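Local coordinates for type IV secretion system protein VirB11 (Brucella suis, PDB 2GZA), which hydrolyses ATP as the VirB11 ATPase of a type IV secretion system, assembling as a hexamer, at residues C[88-93]-C[107-112]. Numbering follows the deposited sequence.
Sequences SRPVLS and PPACEH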
loop_
_atom_site.group_PDB
_atom_site.type_symbol
_atom_site.label_atom_id
_atom_site.label_comp_id
_atom_site.label_asym_id
_atom_site.label_seq_id
_atom_site.Cartn_x
_atom_site.Cartn_y
_atom_site.Cartn_z
ATOM N N SER C 88 30.690 -21.439 13.678
ATOM C CA SER C 88 29.996 -20.232 13.174
ATOM C C SER C 88 28.993 -20.595 12.061
ATOM O O SER C 88 28.263 -19.741 11.559
ATOM C CB SER C 88 31.002 -19.176 12.710
ATOM O OG SER C 88 32.010 -19.760 11.894
ATOM N N ARG C 89 28.982 -21.883 11.714
ATOM C CA ARG C 89 27.984 -22.460 10.801
ATOM C C ARG C 89 27.652 -23.878 11.287
ATOM O O ARG C 89 28.147 -24.866 10.750
ATOM C CB ARG C 89 28.480 -22.452 9.357
ATOM C CG ARG C 89 28.288 -21.099 8.675
ATOM C CD ARG C 89 28.812 -21.056 7.256
ATOM N NE ARG C 89 28.435 -19.804 6.601
ATOM C CZ ARG C 89 28.958 -19.355 5.463
ATOM N NH1 ARG C 89 29.901 -20.043 4.830
ATOM N NH2 ARG C 89 28.537 -18.204 4.959
ATOM N N PRO C 90 26.809 -23.968 12.333
ATOM C CA PRO C 90 26.550 -25.222 13.030
ATOM C C PRO C 90 25.334 -26.039 12.571
ATOM O O PRO C 90 25.080 -27.105 13.129
ATOM C CB PRO C 90 26.357 -24.759 14.480
ATOM C CG PRO C 90 26.077 -23.254 14.403
ATOM C CD PRO C 90 26.089 -22.854 12.968
ATOM N N VAL C 91 24.596 -25.552 11.581
ATOM C CA VAL C 91 23.456 -26.292 11.043
ATOM C C VAL C 91 23.728 -26.679 9.594
ATOM O O VAL C 91 24.026 -25.828 8.761
ATOM C CB VAL C 91 22.135 -25.502 11.189
ATOM C CG1 VAL C 91 20.996 -26.218 10.490
ATOM C CG2 VAL C 91 21.813 -25.304 12.660
ATOM N N LEU C 92 23.631 -27.975 9.310
ATOM C CA LEU C 92 23.969 -28.508 7.995
ATOM C C LEU C 92 22.866 -29.398 7.437
ATOM O O LEU C 92 22.368 -30.280 8.129
ATOM C CB LEU C 92 25.276 -29.299 8.079
ATOM C CG LEU C 92 26.102 -29.567 6.815
ATOM C CD1 LEU C 92 27.498 -29.909 7.222
ATOM C CD2 LEU C 92 25.547 -30.686 5.947
ATOM N N SER C 93 22.493 -29.153 6.184
ATOM C CA SER C 93 21.585 -30.031 5.448
ATOM C C SER C 93 22.305 -30.599 4.241
ATOM O O SER C 93 22.997 -29.873 3.528
ATOM C CB SER C 93 20.332 -29.291 4.997
ATOM O OG SER C 93 19.566 -28.879 6.108
ATOM N N PRO C 107 27.324 -28.244 18.413
ATOM C CA PRO C 107 27.435 -27.657 19.758
ATOM C C PRO C 107 27.206 -26.181 20.132
ATOM O O PRO C 107 26.883 -25.930 21.297
ATOM C CB PRO C 107 28.816 -28.088 20.194
ATOM C CG PRO C 107 28.861 -29.440 19.705
ATOM C CD PRO C 107 28.220 -29.407 18.333
ATOM N N PRO C 108 27.447 -25.197 19.248
ATOM C CA PRO C 108 26.817 -23.982 19.796
ATOM C C PRO C 108 25.290 -24.055 19.658
ATOM O O PRO C 108 24.572 -23.711 20.598
ATOM C CB PRO C 108 27.418 -22.843 18.974
ATOM C CG PRO C 108 27.887 -23.490 17.706
ATOM C CD PRO C 108 28.180 -24.955 17.994
ATOM N N ALA C 109 24.805 -24.544 18.519
ATOM C CA ALA C 109 23.370 -24.576 18.256
ATOM C C ALA C 109 22.616 -25.738 18.921
ATOM O O ALA C 109 21.391 -25.715 18.992
ATOM C CB ALA C 109 23.104 -24.536 16.763
ATOM N N CYS C 110 23.342 -26.744 19.401
ATOM C CA CYS C 110 22.742 -27.828 20.187
ATOM C C CYS C 110 23.496 -28.003 21.503
ATOM O O CYS C 110 24.569 -27.447 21.672
ATOM C CB CYS C 110 22.727 -29.142 19.401
ATOM S SG CYS C 110 24.339 -29.960 19.243
ATOM N N GLU C 111 22.928 -28.782 22.420
ATOM C CA GLU C 111 23.524 -29.065 23.729
ATOM C C GLU C 111 25.008 -29.384 23.617
ATOM O O GLU C 111 25.409 -30.189 22.769
ATOM C CB GLU C 111 22.793 -30.239 24.384
ATOM C CG GLU C 111 23.148 -30.532 25.849
ATOM C CD GLU C 111 22.446 -31.777 26.407
ATOM O OE1 GLU C 111 21.359 -32.141 25.926
ATOM O OE2 GLU C 111 22.984 -32.402 27.340
ATOM N N HIS C 112 25.816 -28.755 24.474
ATOM C CA HIS C 112 27.263 -28.954 24.460
ATOM C C HIS C 112 27.638 -30.400 24.748
ATOM O O HIS C 112 26.990 -31.071 25.554
ATOM C CB HIS C 112 27.980 -27.993 25.416
ATOM C CG HIS C 112 27.762 -28.290 26.865
ATOM N ND1 HIS C 112 26.828 -27.624 27.632
ATOM C CD2 HIS C 112 28.369 -29.174 27.693
ATOM C CE1 HIS C 112 26.863 -28.089 28.867
ATOM N NE2 HIS C 112 27.789 -29.030 28.930
#
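Backbone torsions set up the meeting of Pro90 with Pro108 and Ala109: with phi/psi -80°/-15° the loop after strand 101-105 turns at Ala109, and the CB atoms of Pro108 and Ala109 point at Pro90. At Val91, CG1 is anti to the backbone N (chi1 174°), and this leaves CG2 as the branch that faces the loop. The two proline rings lie aslant, touching through their outer carbons: Pro90 CG is 3.8 Å from Pro108 CG, and Pro90 CB is 4.0 Å from Pro108 CD. The methyl of Ala109 rests against the same part of the Pro90 ring, 4.0 Å from Pro90 CB and also 4.0 Å from Pro90 CG. Val91 CG2 reaches that methyl more loosely, at 4.4 Å from Ala109 CB. The contact is small, about 143 Å² over both sides, and apolar; no hydrogen bond crosses it. Backbone bonds anchor each partner separately, Pro90 to Arg106 and Ala109 to Phe226 on strand 222-226 of the parallel sheet. Glu111 extends the loop's attachment through a salt bridge to Arg45. The packing thus joins Pro90, just before edge strand 91-95, and Val91, its first residue, to the loop between strands 101-105 and 116-120, at the edge of the six-stranded antiparallel sheet of the N-terminal domain of a VirB11-type secretion ATPase, away from the predicted ATP-binding P-loop.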